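PDB 2X26: putative aliphatic sulfonates-binding protein, which probably serves as the periplasmic binding protein of an ABC-type transport system that takes up aliphatic sulfonates. Local coordinates for residues 35-47 and 54-67. Sequence-based numbering, arbitrary orientation. Where two conformers were deposited one is given.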
ATOM      1  N   SER A  35      10.781  16.166  -1.752  1.00  9.64           N
ATOM      2  CA  SER A  35       9.726  16.622  -0.824  1.00  8.37           C
ATOM      3  C   SER A  35       8.716  15.502  -0.486  1.00  8.49           C
ATOM      4  O   SER A  35       8.519  14.539  -1.246  1.00 10.49           O
ATOM      5  CB  SER A  35       8.989  17.843  -1.320  1.00  8.80           C
ATOM      6  OG  SER A  35       8.333  17.595  -2.535  1.00 10.62           O
ATOM      7  N   TRP A  36       8.131  15.623   0.672  1.00  6.30           N
ATOM      8  CA  TRP A  36       7.355  14.521   1.256  1.00  5.38           C
ATOM      9  C   TRP A  36       5.976  15.106   1.583  1.00  5.63           C
ATOM     10  O   TRP A  36       5.890  16.182   2.165  1.00  4.63           O
ATOM     11  CB  TRP A  36       8.055  14.104   2.565  1.00  4.24           C
ATOM     12  CG  TRP A  36       9.385  13.488   2.362  1.00  4.02           C
ATOM     13  CD1 TRP A  36      10.603  14.120   2.385  1.00  6.33           C
ATOM     14  CD2 TRP A  36       9.651  12.110   2.037  1.00  3.16           C
ATOM     15  NE1 TRP A  36      11.605  13.194   2.158  1.00  6.74           N
ATOM     16  CE2 TRP A  36      11.030  11.972   1.921  1.00  2.34           C
ATOM     17  CE3 TRP A  36       8.851  10.999   1.855  1.00  3.05           C
ATOM     18  CZ2 TRP A  36      11.644  10.734   1.624  1.00  5.42           C
ATOM     19  CZ3 TRP A  36       9.445   9.750   1.567  1.00  3.12           C
ATOM     20  CH2 TRP A  36      10.842   9.644   1.469  1.00  2.87           C
ATOM     21  N   VAL A  37       4.916  14.411   1.185  1.00  4.25           N
ATOM     22  CA  VAL A  37       3.573  14.842   1.451  1.00  4.04           C
ATOM     23  C   VAL A  37       2.821  13.674   2.049  1.00  4.83           C
ATOM     24  O   VAL A  37       2.586  12.647   1.373  1.00  4.38           O
ATOM     25  CB  VAL A  37       2.840  15.289   0.138  1.00  5.06           C
ATOM     26  CG1 VAL A  37       1.496  15.844   0.496  1.00  5.74           C
ATOM     27  CG2 VAL A  37       3.692  16.323  -0.562  1.00  4.77           C
ATOM     28  N   GLU A  38       2.400  13.851   3.296  1.00  5.59           N
ATOM     29  CA  GLU A  38       1.652  12.798   3.975  1.00  6.22           C
ATOM     30  C   GLU A  38       0.171  12.887   3.624  1.00  6.53           C
ATOM     31  O   GLU A  38      -0.425  13.969   3.702  1.00  7.51           O
ATOM     32  CB  GLU A  38       1.817  12.932   5.494  1.00  6.90           C
ATOM     33  CG  GLU A  38       1.231  11.745   6.234  1.00 12.05           C
ATOM     34  CD  GLU A  38       1.189  12.003   7.712  1.00 24.09           C
ATOM     35  OE1 GLU A  38       0.229  12.636   8.163  1.00 27.83           O
ATOM     36  OE2 GLU A  38       2.124  11.564   8.409  1.00 29.10           O
ATOM     37  N   PHE A  39      -0.397  11.763   3.217  1.00  4.45           N
ATOM     38  CA  PHE A  39      -1.829  11.676   2.950  1.00  5.27           C
ATOM     39  C   PHE A  39      -2.566  10.793   3.966  1.00  6.54           C
ATOM     40  O   PHE A  39      -1.980   9.825   4.479  1.00  8.05           O
ATOM     41  CB  PHE A  39      -2.031  11.086   1.543  1.00  5.14           C
ATOM     42  CG  PHE A  39      -1.672  12.070   0.469  1.00  2.93           C
ATOM     43  CD1 PHE A  39      -2.617  12.947  -0.020  1.00  6.86           C
ATOM     44  CD2 PHE A  39      -0.363  12.128  -0.013  1.00  3.84           C
ATOM     45  CE1 PHE A  39      -2.261  13.934  -1.011  1.00  6.08           C
ATOM     46  CE2 PHE A  39       0.014  13.052  -0.992  1.00  4.17           C
ATOM     47  CZ  PHE A  39      -0.933  13.972  -1.474  1.00  2.78           C
ATOM     48  N   PRO A  40      -3.863  11.045   4.157  1.00  7.03           N
ATOM     49  CA  PRO A  40      -4.595  10.244   5.159  1.00  8.28           C
ATOM     50  C   PRO A  40      -4.991   8.850   4.657  1.00  6.75           C
ATOM     51  O   PRO A  40      -5.252   7.983   5.483  1.00  6.32           O
ATOM     52  CB  PRO A  40      -5.869  11.028   5.400  1.00  7.17           C
ATOM     53  CG  PRO A  40      -6.045  11.884   4.138  1.00 10.76           C
ATOM     54  CD  PRO A  40      -4.654  12.213   3.651  1.00  6.58           C
ATOM     55  N   ALA A  41      -4.985   8.653   3.336  1.00  6.00           N
ATOM     56  CA  ALA A  41      -5.322   7.355   2.719  1.00  7.42           C
ATOM     57  C   ALA A  41      -4.920   7.342   1.232  1.00  7.68           C
ATOM     58  O   ALA A  41      -4.662   8.410   0.637  1.00  7.79           O
ATOM     59  CB  ALA A  41      -6.880   7.115   2.843  1.00  8.63           C
ATOM     60  N   GLY A  42      -4.909   6.141   0.625  1.00  8.03           N
ATOM     61  CA  GLY A  42      -4.486   5.990  -0.784  1.00  7.52           C
ATOM     62  C   GLY A  42      -5.302   6.833  -1.794  1.00  8.45           C
ATOM     63  O   GLY A  42      -4.716   7.426  -2.752  1.00  8.04           O
ATOM     64  N   PRO A  43      -6.650   6.839  -1.667  1.00  9.58           N
ATOM     65  CA  PRO A  43      -7.452   7.550  -2.648  1.00  9.25           C
ATOM     66  C   PRO A  43      -7.093   9.034  -2.784  1.00 10.62           C
ATOM     67  O   PRO A  43      -6.922   9.521  -3.895  1.00  8.89           O
ATOM     68  CB  PRO A  43      -8.912   7.326  -2.148  1.00 11.45           C
ATOM     69  CG  PRO A  43      -8.846   5.891  -1.618  1.00 11.99           C
ATOM     70  CD  PRO A  43      -7.488   5.908  -0.868  1.00 10.62           C
ATOM     71  N   GLN A  44      -6.978   9.736  -1.663  1.00 10.98           N
ATOM     72  CA  GLN A  44      -6.555  11.132  -1.679  1.00 10.55           C
ATOM     73  C   GLN A  44      -5.174  11.285  -2.311  1.00  8.25           C
ATOM     74  O   GLN A  44      -4.934  12.242  -3.089  1.00  8.59           O
ATOM     75  CB  GLN A  44      -6.509  11.709  -0.261  1.00 11.52           C
ATOM     76  CG  GLN A  44      -7.892  11.838   0.387  1.00 16.97           C
ATOM     77  CD  GLN A  44      -8.313  10.617   1.207  1.00 19.23           C
ATOM     78  OE1 GLN A  44      -8.118   9.476   0.800  1.00 20.26           O
ATOM     79  NE2 GLN A  44      -8.938  10.874   2.377  1.00 20.71           N
ATOM     80  N   MET A  45      -4.259  10.354  -2.031  1.00  7.47           N
ATOM     81  CA  MET A  45      -2.916  10.421  -2.632  0.50  6.34           C
ATOM     82  C   MET A  45      -3.027  10.277  -4.145  1.00  5.72           C
ATOM     83  O   MET A  45      -2.326  10.960  -4.910  1.00  4.23           O
ATOM     84  CB  MET A  45      -1.974   9.334  -2.052  0.50  6.26           C
ATOM     85  CG  MET A  45      -0.525   9.326  -2.636  0.50  8.10           C
ATOM     86  SD  MET A  45      -0.366   8.378  -4.170  0.50  8.73           S
ATOM     87  CE  MET A  45       0.933   9.205  -5.053  0.50 16.31           C
ATOM     88  N   LEU A  46      -3.902   9.387  -4.596  1.00  5.51           N
ATOM     89  CA  LEU A  46      -3.928   9.112  -6.037  1.00  6.61           C
ATOM     90  C   LEU A  46      -4.566  10.273  -6.810  1.00  7.46           C
ATOM     91  O   LEU A  46      -4.230  10.503  -7.952  1.00  6.71           O
ATOM     92  CB  LEU A  46      -4.658   7.813  -6.355  1.00  7.25           C
ATOM     93  CG  LEU A  46      -3.889   6.549  -5.896  1.00  7.57           C
ATOM     94  CD1 LEU A  46      -4.671   5.278  -6.275  1.00 12.56           C
ATOM     95  CD2 LEU A  46      -2.410   6.431  -6.340  1.00 13.85           C
ATOM     96  N   GLU A  47      -5.485  10.965  -6.156  1.00  7.92           N
ATOM     97  CA  GLU A  47      -6.033  12.213  -6.675  1.00  8.26           C
ATOM     98  C   GLU A  47      -4.905  13.215  -6.942  1.00  7.67           C
ATOM     99  O   GLU A  47      -4.829  13.837  -8.005  1.00  6.57           O
ATOM    100  CB  GLU A  47      -7.104  12.772  -5.714  1.00 10.57           C
ATOM    101  CG  GLU A  47      -8.318  11.812  -5.679  1.00 17.41           C
ATOM    102  CD  GLU A  47      -9.509  12.258  -4.840  1.00 28.97           C
ATOM    103  OE1 GLU A  47      -9.349  13.084  -3.899  1.00 36.80           O
ATOM    104  OE2 GLU A  47     -10.635  11.764  -5.144  1.00 36.00           O
ATOM    105  N   ILE A  54       2.046  15.454  -7.049  1.00  6.72           N
ATOM    106  CA  ILE A  54       3.142  14.595  -6.529  1.00  6.30           C
ATOM    107  C   ILE A  54       3.576  13.662  -7.683  1.00  6.54           C
ATOM    108  O   ILE A  54       2.867  13.532  -8.708  1.00  6.68           O
ATOM    109  CB  ILE A  54       2.732  13.741  -5.318  1.00  8.10           C
ATOM    110  CG1 ILE A  54       1.488  12.948  -5.679  1.00  7.13           C
ATOM    111  CG2 ILE A  54       2.514  14.595  -4.024  1.00  8.44           C
ATOM    112  CD1 ILE A  54       1.245  11.836  -4.635  1.00 12.44           C
ATOM    113  N   ASP A  55       4.741  13.044  -7.558  1.00  4.70           N
ATOM    114  CA  ASP A  55       5.278  12.248  -8.641  1.00  6.33           C
ATOM    115  C   ASP A  55       5.309  10.748  -8.362  1.00  6.04           C
ATOM    116  O   ASP A  55       5.324   9.982  -9.301  1.00  7.08           O
ATOM    117  CB  ASP A  55       6.723  12.688  -8.924  1.00  6.25           C
ATOM    118  CG  ASP A  55       6.813  14.142  -9.190  1.00  7.79           C
ATOM    119  OD1 ASP A  55       6.111  14.608 -10.106  1.00  9.41           O
ATOM    120  OD2 ASP A  55       7.560  14.858  -8.495  1.00  6.94           O
ATOM    121  N   LEU A  56       5.287  10.348  -7.093  1.00  6.37           N
ATOM    122  CA  LEU A  56       5.443   8.939  -6.743  1.00  4.29           C
ATOM    123  C   LEU A  56       4.638   8.735  -5.491  1.00  5.63           C
ATOM    124  O   LEU A  56       4.710   9.582  -4.574  1.00  7.11           O
ATOM    125  CB  LEU A  56       6.934   8.634  -6.463  1.00  5.16           C
ATOM    126  CG  LEU A  56       7.299   7.219  -6.019  1.00  4.67           C
ATOM    127  CD1 LEU A  56       7.021   6.254  -7.177  1.00  7.33           C
ATOM    128  CD2 LEU A  56       8.788   7.177  -5.643  1.00  3.99           C
ATOM    129  N   GLY A  57       3.915   7.609  -5.408  1.00  5.14           N
ATOM    130  CA  GLY A  57       3.102   7.345  -4.225  1.00  5.65           C
ATOM    131  C   GLY A  57       3.032   5.877  -3.841  1.00  5.61           C
ATOM    132  O   GLY A  57       3.279   5.005  -4.672  1.00  4.75           O
ATOM    133  N   SER A  58       2.772   5.637  -2.550  1.00  4.93           N
ATOM    134  CA  SER A  58       2.623   4.299  -2.007  1.00  4.55           C
ATOM    135  C   SER A  58       1.150   4.077  -1.589  1.00  5.52           C
ATOM    136  O   SER A  58       0.559   4.910  -0.883  1.00  5.36           O
ATOM    137  CB  SER A  58       3.501   4.259  -0.756  1.00  5.74           C
ATOM    138  OG  SER A  58       3.001   3.309   0.154  1.00  9.19           O
ATOM    139  N   THR A  59       0.551   2.975  -2.014  1.00  5.60           N
ATOM    140  CA  THR A  59      -0.827   2.627  -1.608  0.50  5.58           C
ATOM    141  C   THR A  59      -0.959   1.109  -1.646  1.00  7.37           C
ATOM    142  O   THR A  59      -0.084   0.413  -2.152  1.00  7.57           O
ATOM    143  CB  THR A  59      -2.021   3.219  -2.483  0.50  6.63           C
ATOM    144  OG1 THR A  59      -2.222   2.391  -3.620  0.50  5.98           O
ATOM    145  CG2 THR A  59      -1.846   4.679  -2.940  0.50  4.31           C
ATOM    146  N   GLY A  60      -2.049   0.617  -1.080  1.00  6.29           N
ATOM    147  CA  GLY A  60      -2.383  -0.800  -1.132  1.00  8.27           C
ATOM    148  C   GLY A  60      -2.872  -1.192  -2.505  1.00  9.15           C
ATOM    149  O   GLY A  60      -2.850  -0.385  -3.434  1.00  9.10           O
ATOM    150  N   ASP A  61      -3.358  -2.423  -2.626  1.00  8.35           N
ATOM    151  CA  ASP A  61      -3.799  -2.916  -3.932  1.00  9.03           C
ATOM    152  C   ASP A  61      -5.169  -2.353  -4.388  1.00  9.52           C
ATOM    153  O   ASP A  61      -5.474  -2.310  -5.610  1.00  9.20           O
ATOM    154  CB  ASP A  61      -3.767  -4.449  -3.972  1.00  9.93           C
ATOM    155  CG  ASP A  61      -4.554  -5.120  -2.852  1.00 14.47           C
ATOM    156  OD1 ASP A  61      -4.514  -4.637  -1.698  1.00 19.90           O
ATOM    157  OD2 ASP A  61      -5.197  -6.188  -3.138  1.00 15.24           O
ATOM    158  N   ILE A  62      -5.959  -1.842  -3.450  1.00  8.11           N
ATOM    159  CA  ILE A  62      -7.304  -1.424  -3.808  1.00  8.60           C
ATOM    160  C   ILE A  62      -7.431  -0.016  -4.417  1.00  7.94           C
ATOM    161  O   ILE A  62      -8.028   0.111  -5.507  1.00  8.09           O
ATOM    162  CB  ILE A  62      -8.316  -1.578  -2.623  1.00  9.42           C
ATOM    163  CG1 ILE A  62      -8.372  -3.028  -2.106  1.00 10.08           C
ATOM    164  CG2 ILE A  62      -9.698  -1.039  -3.064  1.00  9.11           C
ATOM    165  CD1 ILE A  62      -8.436  -4.092  -3.200  1.00 10.99           C
ATOM    166  N   PRO A  63      -6.861   1.028  -3.762  1.00  7.24           N
ATOM    167  CA  PRO A  63      -7.059   2.375  -4.324  1.00  7.00           C
ATOM    168  C   PRO A  63      -6.738   2.526  -5.811  1.00  7.25           C
ATOM    169  O   PRO A  63      -7.471   3.228  -6.498  1.00  8.45           O
ATOM    170  CB  PRO A  63      -6.213   3.285  -3.406  1.00  6.01           C
ATOM    171  CG  PRO A  63      -6.256   2.548  -2.022  1.00  7.73           C
ATOM    172  CD  PRO A  63      -6.187   1.069  -2.436  1.00  7.03           C
ATOM    173  N   PRO A  64      -5.657   1.902  -6.334  1.00  6.36           N
ATOM    174  CA  PRO A  64      -5.358   2.100  -7.740  1.00  7.14           C
ATOM    175  C   PRO A  64      -6.429   1.587  -8.670  1.00  8.05           C
ATOM    176  O   PRO A  64      -6.555   2.099  -9.793  1.00  9.34           O
ATOM    177  CB  PRO A  64      -4.137   1.226  -7.993  1.00  8.15           C
ATOM    178  CG  PRO A  64      -3.493   1.080  -6.642  1.00  8.61           C
ATOM    179  CD  PRO A  64      -4.598   1.156  -5.638  1.00  5.55           C
ATOM    180  N   ILE A  65      -7.157   0.549  -8.245  1.00  6.70           N
ATOM    181  CA  ILE A  65      -8.217   0.005  -9.113  1.00  6.51           C
ATOM    182  C   ILE A  65      -9.288   1.085  -9.305  1.00  6.18           C
ATOM    183  O   ILE A  65      -9.746   1.332 -10.445  1.00  6.89           O
ATOM    184  CB  ILE A  65      -8.855  -1.273  -8.485  1.00  5.75           C
ATOM    185  CG1 ILE A  65      -7.799  -2.352  -8.403  1.00  6.32           C
ATOM    186  CG2 ILE A  65     -10.088  -1.705  -9.332  1.00  5.71           C
ATOM    187  CD1 ILE A  65      -8.210  -3.635  -7.543  1.00  7.62           C
ATOM    188  N   PHE A  66      -9.693   1.734  -8.221  1.00  7.59           N
ATOM    189  CA  PHE A  66     -10.653   2.872  -8.357  1.00  8.33           C
ATOM    190  C   PHE A  66     -10.161   3.982  -9.293  1.00  9.07           C
ATOM    191  O   PHE A  66     -10.909   4.438 -10.156  1.00  8.77           O
ATOM    192  CB  PHE A  66     -10.980   3.487  -6.996  1.00  8.01           C
ATOM    193  CG  PHE A  66     -11.881   2.666  -6.171  1.00  9.26           C
ATOM    194  CD1 PHE A  66     -13.228   2.947  -6.106  1.00 13.09           C
ATOM    195  CD2 PHE A  66     -11.379   1.600  -5.437  1.00 13.28           C
ATOM    196  CE1 PHE A  66     -14.066   2.169  -5.338  1.00 13.31           C
ATOM    197  CE2 PHE A  66     -12.222   0.828  -4.660  1.00 14.76           C
ATOM    198  CZ  PHE A  66     -13.567   1.106  -4.624  1.00 14.84           C
ATOM    199  N   ALA A  67      -8.913   4.393  -9.141  1.00  8.55           N
ATOM    200  CA  ALA A  67      -8.387   5.488  -9.988  1.00  8.10           C
ATOM    201  C   ALA A  67      -8.294   5.051 -11.467  1.00  8.08           C
ATOM    202  O   ALA A  67      -8.659   5.783 -12.385  1.00  7.44           O
ATOM    203  CB  ALA A  67      -6.976   5.967  -9.430  1.00  7.91           C
TER
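CE2 of Phe-39 lies 4.0 Å from CD1 of Ile-54 in an oblique approach, while the CA of Met-45 lies 3.6 Å above one face of the Phe-39 ring, nearer the edge of the ring than its centre. The Phe-39 and Ile-54 side chains come from opposite directions. Ile-54 also crosses Val-37 at an angle, methyl on methyl, CG2 to CG2, and CD1 of Ile-54 sits 3.7 Å from CG of Met-45. With CG anti to its backbone N (chi1 180°) and a bend at chi2, the Met-45 chain leaves helix 42-47 toward strand 56-59; its end is one of two conformers, and CE is modelled too close to its neighbours to be reliable. Further along, Leu-46 and Thr-59 reach tip to tip, CD2 against CG2. The same Thr-59 methyl, CG2, lies 3.7 Å from CA of Gly-42, and helix and strand come close there, with CA of Gly-42 5.0 Å from CA of Thr-59. In the conformer given, the Thr-59 hydroxyl donates to a lone pair of Gly-60 O in the carbonyl plane. The other Leu-46 branch, CD1, rests 3.5 Å from the carbonyl carbon of Pro-63 and also touches Ala-67 CB; the Pro-43 and Pro-63 rings meet at a slant, CD of Pro-43 3.8 Å from CG of Pro-63. No hydrogen bond joins the segments, so this mostly buried contact is held by apolar packing. Helix 42-51 connects strands 33-38 and 56-59, both parallel to strand 4-9 between them; its segment 42-47 runs nearly antiparallel to strand 56-59 (162°) and crosses 62-67 at -46°. This is the beta-alpha-beta crossover of an alpha/beta lobe with strand order 2-1-3-5-4, the type II periplasmic binding protein fold.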